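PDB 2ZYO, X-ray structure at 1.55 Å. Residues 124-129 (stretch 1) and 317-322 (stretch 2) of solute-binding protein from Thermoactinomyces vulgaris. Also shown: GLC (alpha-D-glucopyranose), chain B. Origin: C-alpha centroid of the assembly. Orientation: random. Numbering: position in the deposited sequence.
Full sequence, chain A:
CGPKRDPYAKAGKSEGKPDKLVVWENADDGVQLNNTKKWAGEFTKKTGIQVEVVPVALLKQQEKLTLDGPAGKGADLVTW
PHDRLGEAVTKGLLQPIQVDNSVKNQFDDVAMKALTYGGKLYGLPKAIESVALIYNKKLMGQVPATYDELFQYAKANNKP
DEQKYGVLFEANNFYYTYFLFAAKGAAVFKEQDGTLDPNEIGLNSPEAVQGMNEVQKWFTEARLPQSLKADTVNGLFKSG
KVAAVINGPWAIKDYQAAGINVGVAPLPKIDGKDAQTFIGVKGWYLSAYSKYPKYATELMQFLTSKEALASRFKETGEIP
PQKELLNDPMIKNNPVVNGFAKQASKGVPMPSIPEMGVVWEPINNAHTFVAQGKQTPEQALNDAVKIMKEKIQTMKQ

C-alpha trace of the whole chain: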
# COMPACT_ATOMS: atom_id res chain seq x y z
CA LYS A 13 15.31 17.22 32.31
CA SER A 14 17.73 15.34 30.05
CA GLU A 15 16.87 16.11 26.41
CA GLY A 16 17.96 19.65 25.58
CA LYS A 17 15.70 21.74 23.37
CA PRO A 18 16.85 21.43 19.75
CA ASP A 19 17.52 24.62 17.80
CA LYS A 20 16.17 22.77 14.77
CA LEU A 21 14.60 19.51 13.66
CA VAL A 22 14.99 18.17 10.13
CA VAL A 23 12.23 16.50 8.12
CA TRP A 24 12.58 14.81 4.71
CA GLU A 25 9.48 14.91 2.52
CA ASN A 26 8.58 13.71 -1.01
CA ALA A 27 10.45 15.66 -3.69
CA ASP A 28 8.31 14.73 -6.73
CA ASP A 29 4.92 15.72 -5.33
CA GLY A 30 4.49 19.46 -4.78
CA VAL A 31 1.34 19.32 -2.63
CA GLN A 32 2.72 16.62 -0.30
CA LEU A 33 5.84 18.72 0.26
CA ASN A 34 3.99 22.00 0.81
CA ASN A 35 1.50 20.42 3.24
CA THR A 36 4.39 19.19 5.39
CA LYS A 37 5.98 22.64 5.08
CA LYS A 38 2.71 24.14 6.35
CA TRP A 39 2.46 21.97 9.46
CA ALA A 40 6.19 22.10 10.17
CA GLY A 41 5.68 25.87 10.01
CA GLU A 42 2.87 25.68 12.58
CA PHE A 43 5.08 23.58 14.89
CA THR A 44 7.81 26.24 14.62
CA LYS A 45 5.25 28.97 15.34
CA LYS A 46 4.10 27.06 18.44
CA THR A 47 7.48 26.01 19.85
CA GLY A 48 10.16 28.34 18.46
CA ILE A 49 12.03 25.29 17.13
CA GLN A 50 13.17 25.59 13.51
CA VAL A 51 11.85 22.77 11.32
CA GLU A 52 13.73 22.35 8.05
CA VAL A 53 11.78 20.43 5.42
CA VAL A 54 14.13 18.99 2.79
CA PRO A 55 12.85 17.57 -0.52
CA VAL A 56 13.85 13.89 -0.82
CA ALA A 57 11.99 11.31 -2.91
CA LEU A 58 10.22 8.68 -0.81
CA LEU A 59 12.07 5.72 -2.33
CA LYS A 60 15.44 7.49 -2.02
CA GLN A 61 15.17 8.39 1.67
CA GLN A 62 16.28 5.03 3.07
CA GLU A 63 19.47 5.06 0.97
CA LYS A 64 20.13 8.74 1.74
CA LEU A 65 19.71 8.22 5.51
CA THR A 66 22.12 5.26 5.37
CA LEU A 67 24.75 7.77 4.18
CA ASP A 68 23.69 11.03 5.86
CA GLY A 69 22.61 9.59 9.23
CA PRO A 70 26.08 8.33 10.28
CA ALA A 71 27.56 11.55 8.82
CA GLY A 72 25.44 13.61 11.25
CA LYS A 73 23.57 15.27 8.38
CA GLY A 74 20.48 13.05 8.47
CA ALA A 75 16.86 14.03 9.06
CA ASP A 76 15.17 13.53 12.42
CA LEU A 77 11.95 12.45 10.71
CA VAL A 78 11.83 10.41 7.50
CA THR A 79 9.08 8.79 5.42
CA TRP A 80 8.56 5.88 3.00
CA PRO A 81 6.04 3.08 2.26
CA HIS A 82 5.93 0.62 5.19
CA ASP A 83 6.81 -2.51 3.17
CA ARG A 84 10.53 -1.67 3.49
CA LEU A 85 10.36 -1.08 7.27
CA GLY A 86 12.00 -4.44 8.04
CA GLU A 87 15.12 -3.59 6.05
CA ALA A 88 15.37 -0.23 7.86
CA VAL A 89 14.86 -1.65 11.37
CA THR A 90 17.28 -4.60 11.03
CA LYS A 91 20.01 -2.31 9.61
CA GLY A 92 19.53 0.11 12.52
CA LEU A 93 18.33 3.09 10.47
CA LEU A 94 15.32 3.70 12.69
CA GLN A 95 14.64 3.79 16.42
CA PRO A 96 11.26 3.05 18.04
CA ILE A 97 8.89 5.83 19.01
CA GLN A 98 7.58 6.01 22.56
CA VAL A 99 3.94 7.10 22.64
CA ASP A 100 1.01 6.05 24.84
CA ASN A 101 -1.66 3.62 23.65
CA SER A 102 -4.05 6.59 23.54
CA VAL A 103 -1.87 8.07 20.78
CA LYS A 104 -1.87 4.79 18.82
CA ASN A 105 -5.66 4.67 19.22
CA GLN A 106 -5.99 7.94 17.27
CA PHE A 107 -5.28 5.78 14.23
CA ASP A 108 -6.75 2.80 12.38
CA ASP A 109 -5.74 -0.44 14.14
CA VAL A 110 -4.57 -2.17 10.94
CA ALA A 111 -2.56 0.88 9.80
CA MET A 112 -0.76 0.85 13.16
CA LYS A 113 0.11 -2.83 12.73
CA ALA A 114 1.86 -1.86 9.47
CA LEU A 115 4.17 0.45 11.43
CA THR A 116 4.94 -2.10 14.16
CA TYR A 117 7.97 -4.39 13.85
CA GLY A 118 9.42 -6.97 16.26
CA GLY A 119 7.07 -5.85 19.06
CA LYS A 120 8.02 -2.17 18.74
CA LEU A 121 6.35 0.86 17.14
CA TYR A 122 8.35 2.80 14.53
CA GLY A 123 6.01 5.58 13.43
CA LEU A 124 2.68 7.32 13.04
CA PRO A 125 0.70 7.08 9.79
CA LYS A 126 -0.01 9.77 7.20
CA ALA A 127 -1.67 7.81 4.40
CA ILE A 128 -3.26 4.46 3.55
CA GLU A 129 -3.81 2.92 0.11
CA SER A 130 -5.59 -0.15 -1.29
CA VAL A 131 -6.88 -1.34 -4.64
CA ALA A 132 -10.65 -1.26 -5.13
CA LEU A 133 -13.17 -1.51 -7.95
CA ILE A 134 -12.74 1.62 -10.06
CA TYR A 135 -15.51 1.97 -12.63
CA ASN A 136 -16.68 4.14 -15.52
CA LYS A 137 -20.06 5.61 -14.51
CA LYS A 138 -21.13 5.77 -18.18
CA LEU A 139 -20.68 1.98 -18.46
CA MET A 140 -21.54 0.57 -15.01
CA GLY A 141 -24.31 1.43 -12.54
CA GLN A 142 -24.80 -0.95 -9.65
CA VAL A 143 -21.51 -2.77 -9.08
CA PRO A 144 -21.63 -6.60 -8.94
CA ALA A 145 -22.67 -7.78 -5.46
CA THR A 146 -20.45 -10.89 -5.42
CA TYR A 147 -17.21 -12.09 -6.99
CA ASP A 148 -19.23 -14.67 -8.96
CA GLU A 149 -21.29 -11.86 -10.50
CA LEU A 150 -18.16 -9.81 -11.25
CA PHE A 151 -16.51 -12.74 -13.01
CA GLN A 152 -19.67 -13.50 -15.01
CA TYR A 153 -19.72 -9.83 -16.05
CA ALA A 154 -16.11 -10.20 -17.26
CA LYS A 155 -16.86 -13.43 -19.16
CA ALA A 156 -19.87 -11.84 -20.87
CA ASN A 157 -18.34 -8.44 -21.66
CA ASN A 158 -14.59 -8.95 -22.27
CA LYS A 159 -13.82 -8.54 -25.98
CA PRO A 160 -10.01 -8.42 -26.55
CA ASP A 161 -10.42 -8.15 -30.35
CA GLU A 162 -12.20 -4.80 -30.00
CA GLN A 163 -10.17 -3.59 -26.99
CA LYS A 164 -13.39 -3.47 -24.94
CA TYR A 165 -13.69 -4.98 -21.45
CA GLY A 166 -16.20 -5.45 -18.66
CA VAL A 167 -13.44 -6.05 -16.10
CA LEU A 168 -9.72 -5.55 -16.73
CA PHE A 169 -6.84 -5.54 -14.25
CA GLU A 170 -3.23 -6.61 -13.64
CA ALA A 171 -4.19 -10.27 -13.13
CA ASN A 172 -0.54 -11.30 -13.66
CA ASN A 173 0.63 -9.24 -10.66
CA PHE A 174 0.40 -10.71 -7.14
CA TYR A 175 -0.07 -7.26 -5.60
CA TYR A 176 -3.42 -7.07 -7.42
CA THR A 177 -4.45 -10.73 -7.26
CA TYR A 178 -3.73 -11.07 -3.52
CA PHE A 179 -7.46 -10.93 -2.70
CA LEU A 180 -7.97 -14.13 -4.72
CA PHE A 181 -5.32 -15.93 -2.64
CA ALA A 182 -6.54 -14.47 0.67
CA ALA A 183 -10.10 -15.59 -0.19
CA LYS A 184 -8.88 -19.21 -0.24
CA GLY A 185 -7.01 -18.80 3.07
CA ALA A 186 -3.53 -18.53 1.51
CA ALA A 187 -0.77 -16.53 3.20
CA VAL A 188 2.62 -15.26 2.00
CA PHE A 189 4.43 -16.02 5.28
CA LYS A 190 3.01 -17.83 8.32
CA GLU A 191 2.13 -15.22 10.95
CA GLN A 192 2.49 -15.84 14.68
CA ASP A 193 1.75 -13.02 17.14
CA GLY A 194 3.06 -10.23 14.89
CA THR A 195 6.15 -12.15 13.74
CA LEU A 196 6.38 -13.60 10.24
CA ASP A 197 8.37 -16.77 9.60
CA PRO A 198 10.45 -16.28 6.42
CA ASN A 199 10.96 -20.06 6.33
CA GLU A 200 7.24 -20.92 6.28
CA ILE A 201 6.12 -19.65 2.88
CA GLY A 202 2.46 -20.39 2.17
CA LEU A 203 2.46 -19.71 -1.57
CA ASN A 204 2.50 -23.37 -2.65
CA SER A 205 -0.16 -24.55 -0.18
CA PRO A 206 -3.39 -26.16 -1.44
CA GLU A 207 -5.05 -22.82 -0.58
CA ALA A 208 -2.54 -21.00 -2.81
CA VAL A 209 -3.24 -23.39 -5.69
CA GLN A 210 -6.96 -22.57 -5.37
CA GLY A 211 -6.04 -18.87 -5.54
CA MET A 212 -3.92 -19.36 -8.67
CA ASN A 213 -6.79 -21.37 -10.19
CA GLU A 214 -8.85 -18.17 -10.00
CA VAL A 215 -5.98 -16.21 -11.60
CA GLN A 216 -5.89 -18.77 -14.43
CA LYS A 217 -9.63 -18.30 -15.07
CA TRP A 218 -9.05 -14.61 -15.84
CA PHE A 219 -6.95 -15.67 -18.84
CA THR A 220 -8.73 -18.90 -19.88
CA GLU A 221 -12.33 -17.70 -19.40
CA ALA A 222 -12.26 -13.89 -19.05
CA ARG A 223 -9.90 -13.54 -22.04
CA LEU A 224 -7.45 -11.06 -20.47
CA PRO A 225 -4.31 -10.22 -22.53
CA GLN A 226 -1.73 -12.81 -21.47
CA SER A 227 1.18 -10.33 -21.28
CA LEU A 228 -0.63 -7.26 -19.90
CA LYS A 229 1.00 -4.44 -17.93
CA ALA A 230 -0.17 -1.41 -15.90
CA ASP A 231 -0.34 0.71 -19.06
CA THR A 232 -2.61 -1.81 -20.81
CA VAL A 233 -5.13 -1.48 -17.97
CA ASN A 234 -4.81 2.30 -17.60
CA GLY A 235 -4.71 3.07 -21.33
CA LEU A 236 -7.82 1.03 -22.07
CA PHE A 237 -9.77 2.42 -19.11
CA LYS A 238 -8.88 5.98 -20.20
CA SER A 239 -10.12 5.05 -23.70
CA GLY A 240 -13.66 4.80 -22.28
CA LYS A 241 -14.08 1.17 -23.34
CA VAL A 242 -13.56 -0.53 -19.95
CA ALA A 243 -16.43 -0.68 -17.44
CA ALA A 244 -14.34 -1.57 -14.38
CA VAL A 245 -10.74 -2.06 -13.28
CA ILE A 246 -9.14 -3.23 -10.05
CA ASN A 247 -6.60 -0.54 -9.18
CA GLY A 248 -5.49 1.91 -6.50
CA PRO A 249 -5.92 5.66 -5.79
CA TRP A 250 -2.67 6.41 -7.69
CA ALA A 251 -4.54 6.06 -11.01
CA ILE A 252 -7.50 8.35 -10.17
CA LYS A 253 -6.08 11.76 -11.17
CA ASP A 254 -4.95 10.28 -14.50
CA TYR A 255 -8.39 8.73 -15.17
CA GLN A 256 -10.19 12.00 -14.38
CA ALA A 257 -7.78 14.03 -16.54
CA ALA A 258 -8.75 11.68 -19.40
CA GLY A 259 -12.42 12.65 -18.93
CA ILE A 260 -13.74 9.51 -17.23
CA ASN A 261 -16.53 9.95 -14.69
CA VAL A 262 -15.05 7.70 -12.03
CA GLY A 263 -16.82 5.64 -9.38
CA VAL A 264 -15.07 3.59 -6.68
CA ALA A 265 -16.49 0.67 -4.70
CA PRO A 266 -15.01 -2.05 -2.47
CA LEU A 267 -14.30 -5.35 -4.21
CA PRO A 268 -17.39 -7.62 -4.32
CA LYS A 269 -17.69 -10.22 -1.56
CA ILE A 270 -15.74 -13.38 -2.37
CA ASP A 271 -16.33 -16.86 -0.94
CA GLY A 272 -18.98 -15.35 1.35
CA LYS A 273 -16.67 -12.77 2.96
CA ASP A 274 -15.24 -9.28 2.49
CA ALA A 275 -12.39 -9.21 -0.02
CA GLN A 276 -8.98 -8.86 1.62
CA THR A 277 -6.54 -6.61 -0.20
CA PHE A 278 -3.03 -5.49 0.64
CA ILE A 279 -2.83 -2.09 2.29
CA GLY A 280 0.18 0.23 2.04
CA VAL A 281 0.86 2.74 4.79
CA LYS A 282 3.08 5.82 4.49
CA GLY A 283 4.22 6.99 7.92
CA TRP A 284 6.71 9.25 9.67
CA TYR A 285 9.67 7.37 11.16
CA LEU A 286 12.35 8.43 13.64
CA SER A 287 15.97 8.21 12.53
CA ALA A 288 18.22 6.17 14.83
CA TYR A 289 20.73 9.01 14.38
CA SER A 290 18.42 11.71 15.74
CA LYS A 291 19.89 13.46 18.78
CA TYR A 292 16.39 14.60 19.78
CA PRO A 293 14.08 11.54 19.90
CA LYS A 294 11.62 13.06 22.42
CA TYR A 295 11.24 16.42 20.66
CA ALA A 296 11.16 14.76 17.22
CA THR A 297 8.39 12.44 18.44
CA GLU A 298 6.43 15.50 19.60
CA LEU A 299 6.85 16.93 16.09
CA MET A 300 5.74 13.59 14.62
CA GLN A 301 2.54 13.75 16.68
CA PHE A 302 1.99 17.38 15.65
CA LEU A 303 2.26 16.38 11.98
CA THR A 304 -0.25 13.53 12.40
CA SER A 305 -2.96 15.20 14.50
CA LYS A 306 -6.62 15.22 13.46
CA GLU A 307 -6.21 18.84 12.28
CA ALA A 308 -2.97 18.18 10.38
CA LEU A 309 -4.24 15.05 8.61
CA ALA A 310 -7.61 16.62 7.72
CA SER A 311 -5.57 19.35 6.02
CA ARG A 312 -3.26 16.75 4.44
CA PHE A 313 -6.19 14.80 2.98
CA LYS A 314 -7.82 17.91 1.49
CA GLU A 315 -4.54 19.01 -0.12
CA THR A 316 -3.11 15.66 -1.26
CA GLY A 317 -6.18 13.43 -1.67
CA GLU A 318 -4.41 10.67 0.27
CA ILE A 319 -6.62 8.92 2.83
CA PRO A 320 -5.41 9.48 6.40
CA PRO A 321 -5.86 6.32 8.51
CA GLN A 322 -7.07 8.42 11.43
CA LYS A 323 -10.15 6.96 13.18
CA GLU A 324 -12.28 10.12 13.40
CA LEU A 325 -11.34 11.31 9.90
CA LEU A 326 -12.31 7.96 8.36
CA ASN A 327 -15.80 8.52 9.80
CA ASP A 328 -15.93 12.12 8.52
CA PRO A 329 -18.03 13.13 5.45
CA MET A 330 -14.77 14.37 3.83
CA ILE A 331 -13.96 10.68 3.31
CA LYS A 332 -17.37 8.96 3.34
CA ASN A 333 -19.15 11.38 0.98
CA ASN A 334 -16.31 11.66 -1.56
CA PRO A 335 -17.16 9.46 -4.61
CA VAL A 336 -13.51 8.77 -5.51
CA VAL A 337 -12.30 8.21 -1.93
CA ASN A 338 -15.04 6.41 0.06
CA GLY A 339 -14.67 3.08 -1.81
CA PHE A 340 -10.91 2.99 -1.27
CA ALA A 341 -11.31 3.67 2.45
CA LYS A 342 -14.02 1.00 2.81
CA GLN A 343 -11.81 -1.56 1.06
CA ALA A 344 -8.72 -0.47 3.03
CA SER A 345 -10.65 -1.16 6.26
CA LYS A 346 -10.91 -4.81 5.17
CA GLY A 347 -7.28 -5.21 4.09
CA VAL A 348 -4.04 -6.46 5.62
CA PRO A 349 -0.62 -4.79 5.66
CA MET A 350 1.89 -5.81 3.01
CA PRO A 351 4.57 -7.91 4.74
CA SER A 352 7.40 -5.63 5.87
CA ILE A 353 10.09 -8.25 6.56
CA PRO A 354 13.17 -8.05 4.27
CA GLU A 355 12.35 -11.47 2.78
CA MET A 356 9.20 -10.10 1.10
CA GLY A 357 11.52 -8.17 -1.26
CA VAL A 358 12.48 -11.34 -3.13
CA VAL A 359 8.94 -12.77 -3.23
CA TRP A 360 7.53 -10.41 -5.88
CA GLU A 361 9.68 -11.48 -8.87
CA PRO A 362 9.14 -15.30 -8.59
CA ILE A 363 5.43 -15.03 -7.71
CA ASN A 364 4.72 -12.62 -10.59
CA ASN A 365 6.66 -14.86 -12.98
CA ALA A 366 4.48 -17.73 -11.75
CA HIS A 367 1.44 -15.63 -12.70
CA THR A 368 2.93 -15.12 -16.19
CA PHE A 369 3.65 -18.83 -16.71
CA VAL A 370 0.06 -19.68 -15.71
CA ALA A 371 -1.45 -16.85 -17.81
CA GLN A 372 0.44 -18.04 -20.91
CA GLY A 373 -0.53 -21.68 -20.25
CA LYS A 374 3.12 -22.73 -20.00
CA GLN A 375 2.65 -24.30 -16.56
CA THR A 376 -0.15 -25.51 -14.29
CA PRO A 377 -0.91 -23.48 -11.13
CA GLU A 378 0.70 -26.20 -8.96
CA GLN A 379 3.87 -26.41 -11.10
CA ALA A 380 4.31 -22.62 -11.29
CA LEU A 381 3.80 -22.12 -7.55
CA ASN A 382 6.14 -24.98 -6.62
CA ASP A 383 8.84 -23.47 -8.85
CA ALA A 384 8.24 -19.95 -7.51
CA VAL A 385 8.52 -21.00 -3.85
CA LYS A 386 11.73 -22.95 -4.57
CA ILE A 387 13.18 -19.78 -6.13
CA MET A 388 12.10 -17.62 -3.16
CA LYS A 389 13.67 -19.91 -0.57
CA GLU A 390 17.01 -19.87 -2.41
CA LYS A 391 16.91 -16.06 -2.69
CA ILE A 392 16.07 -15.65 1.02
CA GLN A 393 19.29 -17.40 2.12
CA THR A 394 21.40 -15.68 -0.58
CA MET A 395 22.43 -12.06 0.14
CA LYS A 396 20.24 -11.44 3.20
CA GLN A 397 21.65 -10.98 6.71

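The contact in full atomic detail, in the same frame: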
# COMPACT_ATOMS: atom_id res chain seq x y z
N LEU A 124 4.08 6.95 13.09
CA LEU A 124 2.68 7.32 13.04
C LEU A 124 2.28 7.53 11.58
O LEU A 124 3.07 8.06 10.80
CB LEU A 124 2.41 8.56 13.90
CG LEU A 124 2.67 8.41 15.41
CD1 LEU A 124 2.42 9.73 16.13
CD2 LEU A 124 1.83 7.29 16.04
N PRO A 125 1.06 7.10 11.21
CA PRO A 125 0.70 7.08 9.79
C PRO A 125 0.18 8.40 9.23
O PRO A 125 -0.43 9.19 9.95
CB PRO A 125 -0.40 6.02 9.75
CG PRO A 125 -1.08 6.14 11.07
CD PRO A 125 -0.03 6.59 12.06
N LYS A 126 0.44 8.60 7.94
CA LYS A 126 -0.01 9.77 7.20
C LYS A 126 -1.06 9.39 6.16
O LYS A 126 -2.01 10.13 5.91
CB LYS A 126 1.16 10.43 6.46
CG LYS A 126 2.34 10.83 7.35
CD LYS A 126 3.64 10.90 6.55
CE LYS A 126 3.66 12.06 5.56
NZ LYS A 126 4.99 12.19 4.90
N ALA A 127 -0.86 8.22 5.54
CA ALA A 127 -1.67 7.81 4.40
C ALA A 127 -1.84 6.29 4.34
O ALA A 127 -0.96 5.54 4.76
CB ALA A 127 -1.05 8.32 3.10
N ILE A 128 -2.98 5.87 3.81
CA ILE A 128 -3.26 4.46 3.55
C ILE A 128 -3.76 4.31 2.11
O ILE A 128 -4.48 5.18 1.60
CB ILE A 128 -4.28 3.87 4.58
CG1 ILE A 128 -4.46 2.36 4.39
CG2 ILE A 128 -5.62 4.61 4.54
CD1 ILE A 128 -5.04 1.66 5.60
N GLU A 129 -3.36 3.23 1.46
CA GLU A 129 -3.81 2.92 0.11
C GLU A 129 -4.20 1.45 -0.04
O GLU A 129 -3.64 0.57 0.62
CB GLU A 129 -2.75 3.30 -0.93
CG GLU A 129 -1.41 2.60 -0.77
CD GLU A 129 -0.41 2.92 -1.88
OE1 GLU A 129 -0.45 4.04 -2.43
OE2 GLU A 129 0.43 2.05 -2.17
N GLY A 317 -5.23 14.45 -1.25
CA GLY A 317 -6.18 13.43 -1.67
C GLY A 317 -5.88 12.04 -1.13
O GLY A 317 -6.59 11.08 -1.43
N GLU A 318 -4.81 11.93 -0.34
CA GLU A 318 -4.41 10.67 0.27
C GLU A 318 -5.19 10.45 1.56
O GLU A 318 -5.24 11.33 2.43
CB GLU A 318 -2.90 10.64 0.53
CG GLU A 318 -2.03 10.82 -0.71
CD GLU A 318 -0.56 10.49 -0.47
OE1 GLU A 318 -0.06 10.69 0.65
OE2 GLU A 318 0.10 10.01 -1.43
N ILE A 319 -5.79 9.27 1.68
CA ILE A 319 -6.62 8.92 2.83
C ILE A 319 -5.79 8.81 4.11
O ILE A 319 -4.87 8.00 4.17
CB ILE A 319 -7.39 7.60 2.59
CG1 ILE A 319 -8.28 7.72 1.35
CG2 ILE A 319 -8.23 7.23 3.82
CD1 ILE A 319 -8.77 6.39 0.81
N PRO A 320 -6.11 9.62 5.13
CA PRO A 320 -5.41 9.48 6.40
C PRO A 320 -6.05 8.38 7.26
O PRO A 320 -7.26 8.43 7.50
CB PRO A 320 -5.58 10.85 7.05
CG PRO A 320 -6.85 11.40 6.49
CD PRO A 320 -7.12 10.69 5.17
N PRO A 321 -5.26 7.39 7.71
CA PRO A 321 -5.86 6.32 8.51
C PRO A 321 -6.02 6.75 9.96
O PRO A 321 -5.46 6.14 10.88
CB PRO A 321 -4.86 5.17 8.35
CG PRO A 321 -3.55 5.83 8.11
CD PRO A 321 -3.81 7.19 7.50
N GLN A 322 -6.79 7.82 10.14
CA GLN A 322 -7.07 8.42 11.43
C GLN A 322 -8.54 8.14 11.72
O GLN A 322 -9.41 8.46 10.90
CB GLN A 322 -6.81 9.93 11.33
CG GLN A 322 -6.34 10.61 12.62
CD GLN A 322 -7.49 11.07 13.53
OE1 GLN A 322 -7.24 11.59 14.61
NE2 GLN A 322 -8.73 10.88 13.08
C1 GLC B . 0.99 0.50 -6.74
C2 GLC B . 1.57 0.43 -5.30
C3 GLC B . 2.81 -0.49 -5.19
C4 GLC B . 2.60 -1.80 -5.94
C5 GLC B . 2.13 -1.52 -7.36
C6 GLC B . 1.89 -2.79 -8.17
O1 GLC B . 1.78 1.28 -7.57
O2 GLC B . 1.90 1.74 -4.85
O3 GLC B . 3.06 -0.77 -3.82
O4 GLC B . 3.84 -2.53 -5.97
O5 GLC B . 0.88 -0.81 -7.32
O6 GLC B . 2.99 -3.06 -9.03
O HOH W 1 -3.10 12.04 4.21
O HOH W 2 -5.16 7.12 -0.18

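Pro321 and Ile128 cover the most surface in this contact, and Ile319 follows. The strand 124-129 meets a stretch without regular helix or strand, and the two run 118° apart. Together they bury 354 Å².

Pro321 points its CA-to-CB bond toward the strand. Its ring reaches several strand residues in turn. CG of Pro321 lies 3.6 Å from CB of Pro125, an apolar contact between two proline rings. CD of Pro321 sits 3.7 Å from N of Ala127, so the ring also packs on the strand backbone. CB of Pro321 lies 3.9 Å from CG2 of Ile128. As a proline, Pro321 has no backbone N-H to offer the strand, and its part in the contact is packing.

Ile128 joins this packing to the one direct hydrogen bond between the stretches. Its N donates to O of Ile319 at 2.9 Å, with an angle of 148° at the hydrogen. The side chains of the same pair also meet, CG2 of Ile128 to CG2 of Ile319 at 3.8 Å. O of Ile319 is approached by a second strand residue as well: CA of Ala127 is 3.2 Å away, in a CA-H...O contact. A similar contact joins CA of Pro320 to O of Lys126 at 3.5 Å.

Two waters extend the polar links. Water 2 donates to O of Ile128 (2.7 Å) and accepts from N of Ile319 (2.9 Å), bridging the remaining backbone groups of that pair. Water 1 donates to O of Lys126 (2.8 Å) and to O of Glu318 (2.9 Å).

Glu318 points toward the strand, and its OE1 comes within 3.5 Å of CB of Ala127. Glu129 stands outside the contact; its OE2 accepts a hydrogen bond from O2 of the glucose at 3.1 Å.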